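PDB 4G2A: YARHG domain-containing protein from Legionella pneumophila subsp. pneumophila, which is of unknown function but is thought to be a nutrient-binding protein, joining a DUF4424 region rich in beta strands to a helical YARHG domain. Local coordinates for residues S105-I111 / E122-W127; L269-Y274 / L314-I318. All coordinates share one frame. Numbering follows the deposited sequence.

Interaction 1. Residues S105-I111 / E122-W127; sequences SAQRGNI and EDAYFW
Strands 107-110 and 123-127 pair antiparallel, their short axes 4.6 Å apart and at 132°. Q107 and F126 form a hydrogen-bonded pair (Q107 N-F126 O 2.9 Å, F126 N-Q107 O 2.8 Å), as do G109 and A124 (G109 N-A124 O 3.0 Å, A124 N-G109 O 3.1 Å); R108-Y125 and N110-D123 are the non-hydrogen-bonded pairs. Beyond the strand, I111 N reaches E122 O at 2.6 Å. F126, chi1 m and chi2 83°, turns the edge of its ring diagonally to G109, where a CB would sit only 3.2 Å from F126 CE1, so glycine suits the place. I111, chi1 t, follows, its CD1 3.8 Å from F126 CZ. R108, t at chi1 to chi3, reaches obliquely off the sheet toward the diagonal D123: R108 NH2 makes a weak salt bridge to D123 OD1 (3.4 Å), but its stronger partner, by hydrogen bond, is G88 O. R108 CB meets the Y125 ring edge at CE1 (3.8 Å). N110, chi1 m, turns ND2 to E122 O (3.3 Å). F126 and A124, extended by I111, form an apolar patch; the other face mixes Y125 with polar R108, N110 and D123. Main-chain bonds set the register of this beta hairpin, and the long salt bridge adds little.

Interaction 2. Residues L269-Y274 / L314-I318; sequences LRNTIY and LLSMI
I273, L315 and I318 dominate this meeting of two alpha-helical segments, which run nearly antiparallel at 161° (signed crossing angle -161°) with axes 10.7 Å apart. Backbone approach is closest at R270 and L315, with CA atoms 7.1 Å apart, so long side chains must bridge the gap. I273, chi1 m and chi2 t, extends CD1 into the middle of the second helix's surface, 3.8 Å from L314 CD2, 3.8 Å from L315 CD2 and 3.9 Å from I318 CD1; isoleucine has the reach and apolar surface to touch three side chains at once with this methyl. I318 has the same m, t rotamer and points toward the first helix, where its CD1 lies 4.3 Å from L269 CD2. L315, also m, t, leaves its helix sideways but brings its methyls back, CD1 coming 3.6 Å from Y274 OH. R270 spans the outer margin: its guanidinium lies beside I318 and L315, with R270 NH2 3.4 Å from I318 CG2, while R270 NH1 donates to a water (3.0 Å) that in turn donates to L315 O (2.7 Å). V244 and W248 of helix 236-250 and L258 of helix 254-259 continue the apolar cluster around L269. The arrangement is that of an antiparallel helix pair in a small all-helical domain, here the YARHG domain.

The two contacts belong to different parts of the chain: their centres lie 50 Å apart, on opposite sides of the chain's centre, and they share no secondary-structure element. Interaction 1 joins adjacent strands at the surface of the large beta-sheet region; interaction 2 joins helices that are distant in sequence and is partly buried within the helical part. Their chemistry follows from this. Strands expose backbone amides and carbonyls sideways, so interaction 1 is directly hydrogen-bonded. Helices satisfy those groups internally, so interaction 2 relies on contacts between apolar side chains, with one water bridge at its margin. The areas buried are 682 Å² and 378 Å². The arginines differ too: R108 enters a weak salt bridge, whereas R270 bridges through water.

Interaction 1. Residues S105-I111 / E122-W127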
ATOM      1  N   SER A 105     -22.349 -10.642  11.976  1.00 41.95           N
ATOM      2  CA  SER A 105     -22.898  -9.415  11.398  1.00 42.22           C
ATOM      3  C   SER A 105     -22.104  -8.227  11.930  1.00 44.62           C
ATOM      4  O   SER A 105     -21.854  -8.135  13.133  1.00 45.33           O
ATOM      5  CB  SER A 105     -24.374  -9.243  11.761  1.00 48.90           C
ATOM      6  OG  SER A 105     -25.180 -10.294  11.260  1.00 66.00           O
ATOM      7  N   ALA A 106     -21.665  -7.359  11.043  1.00 40.21           N
ATOM      8  CA  ALA A 106     -20.942  -6.143  11.407  1.00 38.67           C
ATOM      9  C   ALA A 106     -21.830  -4.985  11.044  1.00 42.36           C
ATOM     10  O   ALA A 106     -22.242  -4.882   9.878  1.00 44.27           O
ATOM     11  CB  ALA A 106     -19.612  -6.076  10.670  1.00 38.07           C
ATOM     12  N   GLN A 107     -22.164  -4.129  12.032  1.00 35.59           N
ATOM     13  CA  GLN A 107     -23.057  -2.991  11.823  0.50 34.44           C
ATOM     14  C   GLN A 107     -22.261  -1.682  11.672  1.00 36.02           C
ATOM     15  O   GLN A 107     -21.433  -1.360  12.531  1.00 32.75           O
ATOM     16  CB  GLN A 107     -24.068  -2.893  12.982  0.50 36.32           C
ATOM     17  CG  GLN A 107     -25.397  -2.258  12.592  0.50 47.18           C
ATOM     18  CD  GLN A 107     -26.054  -1.481  13.713  0.50 61.06           C
ATOM     19  OE1 GLN A 107     -26.242  -1.971  14.836  0.50 58.37           O
ATOM     20  NE2 GLN A 107     -26.452  -0.253  13.419  0.50 44.73           N
ATOM     21  N   ARG A 108     -22.506  -0.934  10.578  1.00 33.38           N
ATOM     22  CA  ARG A 108     -21.837   0.347  10.343  1.00 32.91           C
ATOM     23  C   ARG A 108     -22.429   1.398  11.273  1.00 36.92           C
ATOM     24  O   ARG A 108     -23.645   1.426  11.503  1.00 36.63           O
ATOM     25  CB  ARG A 108     -21.933   0.808   8.870  1.00 34.08           C
ATOM     26  CG  ARG A 108     -21.313   2.193   8.654  1.00 38.30           C
ATOM     27  CD  ARG A 108     -21.134   2.590   7.216  1.00 40.24           C
ATOM     28  NE  ARG A 108     -20.654   3.969   7.136  1.00 39.93           N
ATOM     29  CZ  ARG A 108     -20.214   4.550   6.027  1.00 48.50           C
ATOM     30  NH1 ARG A 108     -20.176   3.875   4.883  1.00 34.13           N
ATOM     31  NH2 ARG A 108     -19.798   5.810   6.052  1.00 30.35           N
ATOM     32  N   GLY A 109     -21.547   2.223  11.819  1.00 32.53           N
ATOM     33  CA  GLY A 109     -21.920   3.284  12.731  1.00 32.32           C
ATOM     34  C   GLY A 109     -20.832   4.314  12.859  1.00 36.08           C
ATOM     35  O   GLY A 109     -19.806   4.237  12.174  1.00 34.58           O
ATOM     36  N   ASN A 110     -21.061   5.285  13.738  1.00 34.61           N
ATOM     37  CA  ASN A 110     -20.115   6.354  13.991  1.00 33.98           C
ATOM     38  C   ASN A 110     -19.301   6.080  15.225  1.00 37.03           C
ATOM     39  O   ASN A 110     -19.773   5.442  16.165  1.00 35.61           O
ATOM     40  CB  ASN A 110     -20.827   7.695  14.104  1.00 37.20           C
ATOM     41  CG  ASN A 110     -21.269   8.179  12.764  1.00 56.45           C
ATOM     42  OD1 ASN A 110     -22.435   8.085  12.415  1.00 54.62           O
ATOM     43  ND2 ASN A 110     -20.319   8.563  11.924  1.00 50.32           N
ATOM     44  N   ILE A 111     -18.055   6.575  15.209  1.00 33.53           N
ATOM     45  CA  ILE A 111     -17.101   6.452  16.294  1.00 32.43           C
ATOM     46  C   ILE A 111     -16.461   7.819  16.499  1.00 36.70           C
ATOM     47  O   ILE A 111     -16.301   8.582  15.547  1.00 35.00           O
ATOM     48  CB  ILE A 111     -16.077   5.305  16.032  1.00 34.50           C
ATOM     49  CG1 ILE A 111     -15.392   4.873  17.327  1.00 35.96           C
ATOM     50  CG2 ILE A 111     -15.040   5.636  14.940  1.00 33.44           C
ATOM     51  CD1 ILE A 111     -15.367   3.404  17.495  1.00 46.49           C
ATOM     52  N   GLU A 122     -14.045   8.620  11.843  1.00 32.67           N
ATOM     53  CA  GLU A 122     -15.355   8.809  12.485  1.00 33.10           C
ATOM     54  C   GLU A 122     -16.313   7.648  12.190  1.00 35.89           C
ATOM     55  O   GLU A 122     -17.343   7.525  12.860  1.00 36.63           O
ATOM     56  CB  GLU A 122     -15.996  10.130  12.039  1.00 34.81           C
ATOM     57  CG  GLU A 122     -15.376  11.366  12.673  1.00 51.80           C
ATOM     58  CD  GLU A 122     -14.201  12.014  11.954  1.00 83.18           C
ATOM     59  OE1 GLU A 122     -13.873  11.592  10.819  1.00 79.59           O
ATOM     60  OE2 GLU A 122     -13.622  12.971  12.521  1.00 78.73           O
ATOM     61  N   ASP A 123     -15.984   6.812  11.190  1.00 30.06           N
ATOM     62  CA  ASP A 123     -16.809   5.679  10.769  1.00 29.70           C
ATOM     63  C   ASP A 123     -16.138   4.364  11.087  1.00 30.22           C
ATOM     64  O   ASP A 123     -14.930   4.255  10.964  1.00 28.11           O
ATOM     65  CB  ASP A 123     -17.105   5.768   9.264  1.00 32.13           C
ATOM     66  CG  ASP A 123     -17.648   7.116   8.833  1.00 43.16           C
ATOM     67  OD1 ASP A 123     -18.870   7.331   8.959  1.00 46.28           O
ATOM     68  OD2 ASP A 123     -16.846   7.963   8.394  1.00 49.88           O
ATOM     69  N   ALA A 124     -16.923   3.364  11.524  1.00 27.60           N
ATOM     70  CA  ALA A 124     -16.420   2.031  11.881  1.00 25.42           C
ATOM     71  C   ALA A 124     -17.501   0.968  11.706  1.00 28.84           C
ATOM     72  O   ALA A 124     -18.678   1.306  11.644  1.00 29.45           O
ATOM     73  CB  ALA A 124     -15.926   2.023  13.327  1.00 25.91           C
ATOM     74  N   TYR A 125     -17.087  -0.312  11.591  1.00 25.28           N
ATOM     75  CA  TYR A 125     -17.947  -1.506  11.596  1.00 25.17           C
ATOM     76  C   TYR A 125     -17.872  -2.072  12.995  1.00 30.26           C
ATOM     77  O   TYR A 125     -16.774  -2.203  13.525  1.00 28.54           O
ATOM     78  CB  TYR A 125     -17.529  -2.548  10.546  1.00 25.07           C
ATOM     79  CG  TYR A 125     -17.658  -2.076   9.116  1.00 25.99           C
ATOM     80  CD1 TYR A 125     -18.850  -1.529   8.643  1.00 28.32           C
ATOM     81  CD2 TYR A 125     -16.605  -2.217   8.218  1.00 25.98           C
ATOM     82  CE1 TYR A 125     -18.971  -1.092   7.322  1.00 28.45           C
ATOM     83  CE2 TYR A 125     -16.718  -1.783   6.895  1.00 26.01           C
ATOM     84  CZ  TYR A 125     -17.905  -1.228   6.451  1.00 31.93           C
ATOM     85  OH  TYR A 125     -18.001  -0.765   5.161  1.00 35.61           O
ATOM     86  N   PHE A 126     -19.017  -2.339  13.622  1.00 29.75           N
ATOM     87  CA  PHE A 126     -19.084  -2.811  15.014  1.00 29.97           C
ATOM     88  C   PHE A 126     -19.584  -4.244  15.124  1.00 37.02           C
ATOM     89  O   PHE A 126     -20.420  -4.681  14.332  1.00 37.98           O
ATOM     90  CB  PHE A 126     -20.010  -1.896  15.843  1.00 31.43           C
ATOM     91  CG  PHE A 126     -19.545  -0.466  16.022  1.00 32.45           C
ATOM     92  CD1 PHE A 126     -19.788   0.491  15.038  1.00 34.87           C
ATOM     93  CD2 PHE A 126     -18.930  -0.059  17.201  1.00 35.15           C
ATOM     94  CE1 PHE A 126     -19.354   1.810  15.197  1.00 35.35           C
ATOM     95  CE2 PHE A 126     -18.524   1.271  17.375  1.00 38.18           C
ATOM     96  CZ  PHE A 126     -18.741   2.198  16.371  1.00 35.66           C
ATOM     97  N   TRP A 127     -19.101  -4.963  16.143  1.00 34.44           N
ATOM     98  CA  TRP A 127     -19.517  -6.332  16.445  1.00 34.54           C
ATOM     99  C   TRP A 127     -19.320  -6.613  17.950  1.00 41.05           C
ATOM    100  O   TRP A 127     -18.482  -5.979  18.599  1.00 39.13           O
ATOM    101  CB  TRP A 127     -18.760  -7.358  15.561  1.00 31.79           C
ATOM    102  CG  TRP A 127     -17.276  -7.432  15.803  1.00 31.18           C
ATOM    103  CD1 TRP A 127     -16.625  -8.304  16.626  1.00 34.28           C
ATOM    104  CD2 TRP A 127     -16.257  -6.656  15.160  1.00 29.57           C
ATOM    105  NE1 TRP A 127     -15.273  -8.063  16.599  1.00 32.68           N
ATOM    106  CE2 TRP A 127     -15.014  -7.079  15.684  1.00 33.08           C
ATOM    107  CE3 TRP A 127     -16.272  -5.627  14.201  1.00 29.86           C
ATOM    108  CZ2 TRP A 127     -13.797  -6.500  15.293  1.00 31.38           C
ATOM    109  CZ3 TRP A 127     -15.069  -5.052  13.825  1.00 30.36           C
ATOM    110  CH2 TRP A 127     -13.849  -5.490  14.370  1.00 30.74           C
TER

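Interaction 2. Residues L269-Y274 / L314-I318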
ATOM      1  N   LEU A 269      17.564   6.557 -22.860  1.00 31.11           N
ATOM      2  CA  LEU A 269      16.328   7.293 -22.569  1.00 29.80           C
ATOM      3  C   LEU A 269      15.217   6.928 -23.540  1.00 33.68           C
ATOM      4  O   LEU A 269      14.081   6.700 -23.101  1.00 33.53           O
ATOM      5  CB  LEU A 269      16.540   8.827 -22.581  1.00 30.34           C
ATOM      6  CG  LEU A 269      15.265   9.693 -22.486  1.00 33.50           C
ATOM      7  CD1 LEU A 269      14.540   9.497 -21.143  1.00 32.71           C
ATOM      8  CD2 LEU A 269      15.570  11.136 -22.703  1.00 35.45           C
ATOM      9  N   ARG A 270      15.536   6.904 -24.851  1.00 30.54           N
ATOM     10  CA  ARG A 270      14.597   6.575 -25.918  1.00 30.05           C
ATOM     11  C   ARG A 270      14.046   5.167 -25.762  1.00 34.15           C
ATOM     12  O   ARG A 270      12.846   4.954 -25.937  1.00 33.65           O
ATOM     13  CB  ARG A 270      15.293   6.699 -27.293  1.00 32.07           C
ATOM     14  CG  ARG A 270      14.471   6.151 -28.474  1.00 36.46           C
ATOM     15  CD  ARG A 270      15.275   5.954 -29.753  1.00 38.68           C
ATOM     16  NE  ARG A 270      15.929   7.179 -30.213  1.00 33.55           N
ATOM     17  CZ  ARG A 270      15.317   8.196 -30.820  1.00 50.41           C
ATOM     18  NH1 ARG A 270      14.000   8.162 -31.034  1.00 32.70           N
ATOM     19  NH2 ARG A 270      16.010   9.262 -31.201  1.00 39.85           N
ATOM     20  N   ASN A 271      14.934   4.203 -25.504  1.00 30.97           N
ATOM     21  CA  ASN A 271      14.576   2.805 -25.433  1.00 30.97           C
ATOM     22  C   ASN A 271      13.841   2.449 -24.128  1.00 36.04           C
ATOM     23  O   ASN A 271      13.019   1.528 -24.153  1.00 35.74           O
ATOM     24  CB  ASN A 271      15.799   1.957 -25.690  1.00 29.98           C
ATOM     25  CG  ASN A 271      16.105   1.935 -27.174  1.00 41.73           C
ATOM     26  OD1 ASN A 271      15.441   1.244 -27.945  1.00 31.70           O
ATOM     27  ND2 ASN A 271      17.029   2.770 -27.633  1.00 32.27           N
ATOM     28  N   THR A 272      14.023   3.265 -23.045  1.00 32.50           N
ATOM     29  CA  THR A 272      13.341   3.132 -21.749  1.00 31.41           C
ATOM     30  C   THR A 272      11.817   3.384 -21.949  1.00 35.22           C
ATOM     31  O   THR A 272      10.990   2.794 -21.234  1.00 34.73           O
ATOM     32  CB  THR A 272      13.991   4.104 -20.754  1.00 34.99           C
ATOM     33  OG1 THR A 272      15.286   3.612 -20.446  1.00 33.80           O
ATOM     34  CG2 THR A 272      13.206   4.285 -19.442  1.00 32.64           C
ATOM     35  N   ILE A 273      11.467   4.242 -22.940  1.00 30.08           N
ATOM     36  CA  ILE A 273      10.090   4.609 -23.288  1.00 29.16           C
ATOM     37  C   ILE A 273       9.317   3.342 -23.698  1.00 35.69           C
ATOM     38  O   ILE A 273       8.155   3.193 -23.320  1.00 35.59           O
ATOM     39  CB  ILE A 273      10.046   5.726 -24.387  1.00 30.55           C
ATOM     40  CG1 ILE A 273      10.668   7.044 -23.866  1.00 29.35           C
ATOM     41  CG2 ILE A 273       8.615   5.986 -24.880  1.00 31.52           C
ATOM     42  CD1 ILE A 273      11.015   8.087 -24.928  1.00 26.21           C
ATOM     43  N   TYR A 274      10.008   2.406 -24.391  1.00 32.65           N
ATOM     44  CA  TYR A 274       9.486   1.130 -24.878  1.00 33.19           C
ATOM     45  C   TYR A 274       9.662  -0.002 -23.858  1.00 35.68           C
ATOM     46  O   TYR A 274       8.813  -0.885 -23.795  1.00 35.34           O
ATOM     47  CB  TYR A 274      10.223   0.737 -26.172  1.00 35.45           C
ATOM     48  CG  TYR A 274      10.123   1.754 -27.281  1.00 36.28           C
ATOM     49  CD1 TYR A 274       9.051   1.743 -28.166  1.00 38.42           C
ATOM     50  CD2 TYR A 274      11.143   2.676 -27.502  1.00 36.46           C
ATOM     51  CE1 TYR A 274       8.983   2.637 -29.229  1.00 38.64           C
ATOM     52  CE2 TYR A 274      11.061   3.609 -28.537  1.00 37.04           C
ATOM     53  CZ  TYR A 274       9.978   3.583 -29.400  1.00 45.39           C
ATOM     54  OH  TYR A 274       9.879   4.472 -30.443  1.00 49.68           O
ATOM     55  N   LEU A 314       7.311  12.693 -25.680  1.00 30.93           N
ATOM     56  CA  LEU A 314       8.748  12.615 -25.381  1.00 29.34           C
ATOM     57  C   LEU A 314       9.541  12.214 -26.631  1.00 32.34           C
ATOM     58  O   LEU A 314      10.583  12.830 -26.909  1.00 33.55           O
ATOM     59  CB  LEU A 314       9.066  11.690 -24.197  1.00 28.18           C
ATOM     60  CG  LEU A 314      10.542  11.672 -23.722  1.00 32.26           C
ATOM     61  CD1 LEU A 314      11.130  13.081 -23.566  1.00 31.66           C
ATOM     62  CD2 LEU A 314      10.674  10.909 -22.416  1.00 36.92           C
ATOM     63  N   LEU A 315       9.033  11.246 -27.410  1.00 27.63           N
ATOM     64  CA  LEU A 315       9.686  10.829 -28.666  1.00 27.33           C
ATOM     65  C   LEU A 315       9.717  11.960 -29.670  1.00 32.62           C
ATOM     66  O   LEU A 315      10.697  12.097 -30.400  1.00 32.22           O
ATOM     67  CB  LEU A 315       9.004   9.595 -29.277  1.00 26.69           C
ATOM     68  CG  LEU A 315       9.276   8.299 -28.500  1.00 29.92           C
ATOM     69  CD1 LEU A 315       8.204   7.253 -28.780  1.00 29.65           C
ATOM     70  CD2 LEU A 315      10.712   7.789 -28.748  1.00 28.56           C
ATOM     71  N   SER A 316       8.657  12.806 -29.671  1.00 30.77           N
ATOM     72  CA  SER A 316       8.550  13.964 -30.552  1.00 29.97           C
ATOM     73  C   SER A 316       9.579  15.041 -30.120  1.00 34.75           C
ATOM     74  O   SER A 316      10.202  15.663 -30.981  1.00 36.41           O
ATOM     75  CB  SER A 316       7.124  14.508 -30.560  1.00 28.24           C
ATOM     76  OG  SER A 316       7.024  15.654 -31.392  1.00 31.41           O
HETATM   77  N   MSE A 317       9.785  15.213 -28.802  1.00 29.57           N
HETATM   78  CA  MSE A 317      10.762  16.152 -28.231  1.00 30.63           C
HETATM   79  C   MSE A 317      12.201  15.736 -28.570  1.00 32.72           C
HETATM   80  O   MSE A 317      13.009  16.581 -28.963  1.00 32.02           O
HETATM   81  CB  MSE A 317      10.595  16.261 -26.719  1.00 33.94           C
HETATM   82  CG  MSE A 317       9.527  17.241 -26.281  1.00 43.64           C
HETATM   83 SE   MSE A 317       9.358  17.186 -24.322  0.75 54.79          SE
HETATM   84  CE  MSE A 317       8.460  18.938 -23.997  1.00 53.81           C
ATOM     85  N   ILE A 318      12.499  14.426 -28.479  1.00 29.03           N
ATOM     86  CA  ILE A 318      13.812  13.870 -28.816  1.00 29.21           C
ATOM     87  C   ILE A 318      14.098  14.145 -30.304  1.00 33.43           C
ATOM     88  O   ILE A 318      15.191  14.613 -30.638  1.00 35.08           O
ATOM     89  CB  ILE A 318      13.918  12.361 -28.426  1.00 30.79           C
ATOM     90  CG1 ILE A 318      13.838  12.184 -26.905  1.00 29.72           C
ATOM     91  CG2 ILE A 318      15.190  11.695 -28.997  1.00 31.57           C
ATOM     92  CD1 ILE A 318      13.394  10.768 -26.450  1.00 29.87           C
TER
HETATM   93  O   HOH W   1      12.124  10.341 -31.941  1.00 29.17           O